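Local coordinates for protein Baccell_00875 (Bacteroides cellulosilyticus DSM 14838, PDB 5NO8) that is probably a polysaccharide lyase that removes the L-rhamnose caps from complex arabinogalactan proteins, cleaving next to glucuronic acid, at residues D150-A155 with R593-H598; Q213-I218 with D608-Y613. All blocks are in the same frame, centred on the assembly; numbering follows the deposited sequence.

Contact 1: residues D150-A155 with R593-H598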
loop_
_atom_site.group_PDB
_atom_site.type_symbol
_atom_site.label_atom_id
_atom_site.label_comp_id
_atom_site.label_asym_id
_atom_site.label_seq_id
_atom_site.Cartn_x
_atom_site.Cartn_y
_atom_site.Cartn_z
ATOM N N ASP A 150 6.587 8.226 -9.971
ATOM C CA ASP A 150 5.516 7.410 -9.411
ATOM C C ASP A 150 4.341 8.349 -9.187
ATOM O O ASP A 150 4.228 9.053 -8.164
ATOM C CB ASP A 150 5.961 6.738 -8.104
ATOM C CG ASP A 150 4.962 5.696 -7.594
ATOM O OD1 ASP A 150 3.732 5.796 -7.892
ATOM O OD2 ASP A 150 5.411 4.744 -6.894
ATOM N N ASN A 151 3.477 8.408 -10.190
ATOM C CA ASN A 151 2.308 9.268 -10.146
ATOM C C ASN A 151 1.300 8.794 -11.207
ATOM O O ASN A 151 1.616 7.915 -12.002
ATOM C CB ASN A 151 2.709 10.743 -10.319
ATOM C CG ASN A 151 3.651 10.950 -11.476
ATOM O OD1 ASN A 151 3.224 10.853 -12.621
ATOM N ND2 ASN A 151 4.951 11.212 -11.182
ATOM N N TYR A 152 0.100 9.359 -11.156
ATOM C CA TYR A 152 -1.068 8.836 -11.837
ATOM C C TYR A 152 -1.729 9.904 -12.708
ATOM O O TYR A 152 -2.833 10.340 -12.401
ATOM C CB TYR A 152 -2.090 8.356 -10.802
ATOM C CG TYR A 152 -1.639 7.260 -9.845
ATOM C CD1 TYR A 152 -0.884 6.168 -10.289
ATOM C CD2 TYR A 152 -2.064 7.273 -8.511
ATOM C CE1 TYR A 152 -0.504 5.142 -9.407
ATOM C CE2 TYR A 152 -1.707 6.254 -7.633
ATOM C CZ TYR A 152 -0.923 5.205 -8.063
ATOM O OH TYR A 152 -0.567 4.182 -7.162
ATOM N N PRO A 153 -1.066 10.331 -13.788
ATOM C CA PRO A 153 -1.695 11.347 -14.666
ATOM C C PRO A 153 -2.928 10.790 -15.399
ATOM O O PRO A 153 -3.946 11.453 -15.448
ATOM C CB PRO A 153 -0.575 11.704 -15.651
ATOM C CG PRO A 153 0.317 10.501 -15.658
ATOM C CD PRO A 153 0.268 9.939 -14.275
ATOM N N ASP A 154 -2.829 9.576 -15.929
ATOM C CA ASP A 154 -3.942 8.861 -16.586
ATOM C C ASP A 154 -3.489 7.426 -16.850
ATOM O O ASP A 154 -2.284 7.152 -16.800
ATOM C CB ASP A 154 -4.389 9.548 -17.889
ATOM C CG ASP A 154 -3.269 9.701 -18.907
ATOM O OD1 ASP A 154 -2.777 8.703 -19.470
ATOM O OD2 ASP A 154 -2.911 10.853 -19.202
ATOM N N ALA A 155 -4.426 6.521 -17.143
ATOM C CA ALA A 155 -4.088 5.107 -17.318
ATOM C C ALA A 155 -3.051 4.836 -18.410
ATOM O O ALA A 155 -2.171 4.006 -18.238
ATOM C CB ALA A 155 -5.343 4.265 -17.548
ATOM N N ARG A 593 -0.543 2.399 -1.942
ATOM C CA ARG A 593 -1.661 3.325 -1.794
ATOM C C ARG A 593 -1.123 4.466 -0.940
ATOM O O ARG A 593 -0.271 4.255 -0.069
ATOM C CB ARG A 593 -2.863 2.649 -1.131
ATOM C CG ARG A 593 -3.326 1.386 -1.850
ATOM C CD ARG A 593 -4.578 0.722 -1.247
ATOM N NE ARG A 593 -5.656 1.688 -1.106
ATOM C CZ ARG A 593 -6.452 2.103 -2.100
ATOM N NH1 ARG A 593 -6.370 1.574 -3.311
ATOM N NH2 ARG A 593 -7.337 3.046 -1.870
ATOM N N HIS A 594 -1.555 5.684 -1.201
ATOM C CA HIS A 594 -0.887 6.851 -0.603
ATOM C C HIS A 594 -1.745 8.108 -0.442
ATOM O O HIS A 594 -1.226 9.220 -0.344
ATOM C CB HIS A 594 0.419 7.155 -1.343
ATOM C CG HIS A 594 0.251 7.445 -2.807
ATOM N ND1 HIS A 594 -0.427 8.556 -3.284
ATOM C CD2 HIS A 594 0.674 6.767 -3.892
ATOM C CE1 HIS A 594 -0.401 8.539 -4.603
ATOM N NE2 HIS A 594 0.286 7.485 -4.999
ATOM N N TRP A 595 -3.051 7.932 -0.302
ATOM C CA TRP A 595 -3.966 9.079 -0.129
ATOM C C TRP A 595 -5.060 8.943 0.935
ATOM O O TRP A 595 -5.659 9.947 1.326
ATOM C CB TRP A 595 -4.604 9.400 -1.495
ATOM C CG TRP A 595 -5.284 8.236 -2.062
ATOM C CD1 TRP A 595 -6.574 7.847 -1.848
ATOM C CD2 TRP A 595 -4.703 7.261 -2.912
ATOM N NE1 TRP A 595 -6.826 6.683 -2.527
ATOM C CE2 TRP A 595 -5.682 6.290 -3.167
ATOM C CE3 TRP A 595 -3.442 7.109 -3.478
ATOM C CZ2 TRP A 595 -5.438 5.193 -3.973
ATOM C CZ3 TRP A 595 -3.196 6.017 -4.261
ATOM C CH2 TRP A 595 -4.187 5.064 -4.496
ATOM N N ASP A 596 -5.318 7.741 1.445
ATOM C CA ASP A 596 -6.495 7.556 2.295
ATOM C C ASP A 596 -6.370 8.170 3.674
ATOM O O ASP A 596 -7.388 8.455 4.300
ATOM C CB ASP A 596 -6.878 6.074 2.378
ATOM C CG ASP A 596 -7.420 5.561 1.074
ATOM O OD1 ASP A 596 -8.517 6.042 0.709
ATOM O OD2 ASP A 596 -6.752 4.732 0.395
ATOM N N GLY A 597 -5.143 8.375 4.158
ATOM C CA GLY A 597 -4.937 9.111 5.394
ATOM C C GLY A 597 -5.507 10.514 5.363
ATOM O O GLY A 597 -5.939 11.037 6.393
ATOM N N HIS A 598 -5.499 11.126 4.181
ATOM C CA HIS A 598 -6.045 12.463 4.027
ATOM C C HIS A 598 -7.580 12.447 4.094
ATOM O O HIS A 598 -8.185 13.181 4.876
ATOM C CB HIS A 598 -5.625 13.117 2.704
ATOM C CG HIS A 598 -6.154 14.510 2.565
ATOM N ND1 HIS A 598 -5.626 15.578 3.262
ATOM C CD2 HIS A 598 -7.228 14.995 1.889
ATOM C CE1 HIS A 598 -6.330 16.668 2.993
ATOM N NE2 HIS A 598 -7.307 16.340 2.159
HETATM O O HOH W 1 1.432 7.216 -7.651
#
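Y152 meets two consecutive residues, H594 and W595, and shows how a single aromatic side chain can join two distant parts of a chain with very little buried surface. One ring carbon does most of the touching: CE2 of Y152 lies 3.5 Å from NE2 of H594 and 3.7 Å from CZ3 of W595. The two partners are met differently. The tyrosine and imidazole planes are nearly parallel, 13° apart, yet slid so far past one another that their centroids stand 5.4 Å apart and the rings barely overlap. W595, in contrast, brings CZ3 to the edge of the tyrosine, near its plane, as an apolar contact.

With CG between the backbone N and the carbonyl carbon (chi1 59° and 56°), the side chains of H594 and W595 both turn to the same partner, and CE3 of W595 lies over the rim of one face of the imidazole. At the far end of the indole, CZ2 lies over the rim of one face of the R593 guanidinium, itself paired with D596 and, through NH1, with E541.

A water supplies the polar link. It donates to OD1 of D150 at 2.7 Å, makes a second hydrogen bond of 2.9 Å with NE2 of H594, and sits above the centre of one face of the Y152 ring. OD2 of D150 is occupied separately, by T165 N and R215. The chemistry is thus divided: the tyrosine meets imidazole and indole directly by van der Waals contact, while the water bridges carboxylate and imidazole, whose nearest charged atoms, D150 OD1 and H594 NE2, stay 4.8 Å apart. Together with a second bond at ND1, that bridge helps to set how the imidazole is turned.

Contact 2: residues Q213-I218 with D608-Y613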
loop_
_atom_site.group_PDB
_atom_site.type_symbol
_atom_site.label_atom_id
_atom_site.label_comp_id
_atom_site.label_asym_id
_atom_site.label_seq_id
_atom_site.Cartn_x
_atom_site.Cartn_y
_atom_site.Cartn_z
ATOM N N GLN A 213 -3.233 12.090 -6.854
ATOM C CA GLN A 213 -2.779 11.667 -8.172
ATOM C C GLN A 213 -1.258 11.603 -8.327
ATOM O O GLN A 213 -0.749 11.364 -9.424
ATOM C CB GLN A 213 -3.329 12.614 -9.252
ATOM C CG GLN A 213 -4.786 13.024 -9.121
ATOM C CD GLN A 213 -5.735 11.844 -9.070
ATOM O OE1 GLN A 213 -5.427 10.751 -9.551
ATOM N NE2 GLN A 213 -6.906 12.071 -8.500
ATOM N N THR A 214 -0.534 11.811 -7.226
ATOM C CA THR A 214 0.901 11.704 -7.244
ATOM C C THR A 214 1.396 11.171 -5.928
ATOM O O THR A 214 0.845 11.524 -4.914
ATOM C CB THR A 214 1.561 13.064 -7.479
ATOM O OG1 THR A 214 2.976 12.889 -7.470
ATOM C CG2 THR A 214 1.187 14.110 -6.422
ATOM N N ARG A 215 2.460 10.379 -5.971
ATOM C CA ARG A 215 3.069 9.885 -4.762
ATOM C C ARG A 215 3.923 10.961 -4.116
ATOM O O ARG A 215 4.304 10.849 -2.951
ATOM C CB ARG A 215 3.879 8.651 -5.045
ATOM C CG ARG A 215 4.214 7.858 -3.796
ATOM C CD ARG A 215 4.557 6.457 -4.141
ATOM N NE ARG A 215 5.025 5.725 -2.975
ATOM C CZ ARG A 215 5.666 4.573 -3.048
ATOM N NH1 ARG A 215 5.917 3.997 -4.242
ATOM N NH2 ARG A 215 6.068 3.988 -1.923
ATOM N N GLY A 216 4.225 12.020 -4.865
ATOM C CA GLY A 216 5.085 13.064 -4.393
ATOM C C GLY A 216 6.543 12.778 -4.730
ATOM O O GLY A 216 6.856 12.003 -5.637
ATOM N N ILE A 217 7.423 13.472 -4.026
ATOM C CA ILE A 217 8.861 13.422 -4.261
ATOM C C ILE A 217 9.515 12.614 -3.154
ATOM O O ILE A 217 9.459 13.011 -2.020
ATOM C CB ILE A 217 9.490 14.819 -4.294
ATOM C CG1 ILE A 217 8.849 15.691 -5.393
ATOM C CG2 ILE A 217 11.010 14.743 -4.483
ATOM C CD1 ILE A 217 8.933 15.142 -6.791
ATOM N N ILE A 218 10.156 11.524 -3.524
ATOM C CA ILE A 218 10.813 10.609 -2.564
ATOM C C ILE A 218 12.213 11.126 -2.221
ATOM O O ILE A 218 12.957 11.524 -3.111
ATOM C CB ILE A 218 10.901 9.192 -3.156
ATOM C CG1 ILE A 218 9.478 8.612 -3.335
ATOM C CG2 ILE A 218 11.785 8.283 -2.307
ATOM C CD1 ILE A 218 9.354 7.576 -4.416
ATOM N N ASP A 608 2.159 7.691 1.841
ATOM C CA ASP A 608 2.088 6.222 1.746
ATOM C C ASP A 608 1.411 5.614 2.964
ATOM O O ASP A 608 1.830 5.875 4.083
ATOM C CB ASP A 608 3.468 5.586 1.653
ATOM C CG ASP A 608 4.241 5.982 0.395
ATOM O OD1 ASP A 608 3.686 6.677 -0.464
ATOM O OD2 ASP A 608 5.411 5.587 0.308
ATOM N N THR A 609 0.367 4.825 2.724
ATOM C CA THR A 609 -0.370 4.125 3.760
ATOM C C THR A 609 -0.045 2.663 3.502
ATOM O O THR A 609 -0.398 2.106 2.444
ATOM C CB THR A 609 -1.892 4.336 3.586
ATOM O OG1 THR A 609 -2.233 3.999 2.228
ATOM C CG2 THR A 609 -2.246 5.729 3.819
ATOM N N PHE A 610 0.690 2.049 4.422
ATOM C CA PHE A 610 1.109 0.676 4.281
ATOM C C PHE A 610 0.923 -0.047 5.612
ATOM O O PHE A 610 1.733 0.149 6.508
ATOM C CB PHE A 610 2.579 0.605 3.927
ATOM C CG PHE A 610 2.909 0.842 2.488
ATOM C CD1 PHE A 610 2.507 -0.049 1.499
ATOM C CD2 PHE A 610 3.787 1.867 2.133
ATOM C CE1 PHE A 610 2.915 0.109 0.184
ATOM C CE2 PHE A 610 4.166 2.049 0.818
ATOM C CZ PHE A 610 3.739 1.175 -0.159
ATOM N N PRO A 611 -0.109 -0.872 5.780
ATOM C CA PRO A 611 -1.127 -1.170 4.799
ATOM C C PRO A 611 -2.274 -0.210 4.870
ATOM O O PRO A 611 -2.484 0.478 5.889
ATOM C CB PRO A 611 -1.559 -2.587 5.188
ATOM C CG PRO A 611 -1.392 -2.624 6.661
ATOM C CD PRO A 611 -0.293 -1.661 7.013
ATOM N N HIS A 612 -2.945 -0.075 3.726
ATOM C CA HIS A 612 -4.273 0.417 3.694
ATOM C C HIS A 612 -5.147 -0.774 3.349
ATOM O O HIS A 612 -4.826 -1.557 2.492
ATOM C CB HIS A 612 -4.449 1.493 2.651
ATOM C CG HIS A 612 -5.826 2.044 2.627
ATOM N ND1 HIS A 612 -6.773 1.622 1.726
ATOM C CD2 HIS A 612 -6.453 2.907 3.462
ATOM C CE1 HIS A 612 -7.907 2.257 1.968
ATOM N NE2 HIS A 612 -7.732 3.045 3.011
ATOM N N TYR A 613 -6.302 -0.841 3.975
ATOM C CA TYR A 613 -7.171 -2.026 3.883
ATOM C C TYR A 613 -7.616 -2.418 2.471
ATOM O O TYR A 613 -7.867 -3.595 2.223
ATOM C CB TYR A 613 -8.380 -1.858 4.785
ATOM C CG TYR A 613 -9.398 -0.901 4.257
ATOM C CD1 TYR A 613 -10.413 -1.355 3.433
ATOM C CD2 TYR A 613 -9.378 0.431 4.596
ATOM C CE1 TYR A 613 -11.382 -0.516 2.966
ATOM C CE2 TYR A 613 -10.351 1.295 4.113
ATOM C CZ TYR A 613 -11.333 0.805 3.273
ATOM O OH TYR A 613 -12.342 1.602 2.779
HETATM O O HOH W 2 3.270 9.299 -0.805
#
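Neither backbone pairs with the other here: the chains come nearest at R215 and D608, whose CA atoms are 7.5 Å apart, and the long arginine reaches across to the short aspartate. R215 starts with CG anti to the backbone N (chi1 -163°) and then runs extended to its guanidinium, which grips D608 side-on. NE gives a hydrogen bond to OD1 at 3.0 Å, and NH2 gives a straighter one, 165°, to OD2 at 2.8 Å. The fork is twisted, with guanidinium and carboxylate planes 49° apart; OD2 lies in the guanidinium plane, yet NH2 reaches it from above the carboxylate.

NH2 also approaches the edge of the F610 ring, 3.9 Å from CE2. A water donates to both R215 O (2.8 Å) and D608 OD1 (2.7 Å), tying the arginine backbone to the same carboxylate its side chain holds. Further partners complete the network: Y200 OH binds D608 OD2, while R215 NH1 reaches T165 O. Just ahead of the strand, T214 OG1 accepts from G216 N at 3.0 Å in an ST turn.

The arrangement is a twisted, side-on bidentate arginine–aspartate salt bridge, buried and reinforced by water, and it joins the lead-in to strand 217-221 of the beta-rich part to the loop before helix 615-629 of the helical part.

In the fold
Contacts 1 and 2 form one buried interface, their centres about 6 Å apart and their segments alternating along the chain. On the beta side, 150-155 and 213-218 are joined by a probable backbone hydrogen bond from Y152 N to Q213 O (2.8 Å) and by the salt bridge of D150 OD2 with R215 NH1 (2.8 Å). D150 thus links the two contacts, one oxygen serving each. On the other side, 593-598 and 608-613 touch where H612 packs on R593 and D596. R593, W595 and D596 also hydrogen-bond a bound glycerol, about 3 Å from the W595 side chain, consistent with a nearby pocket, although the glycerol probably came from crystallisation.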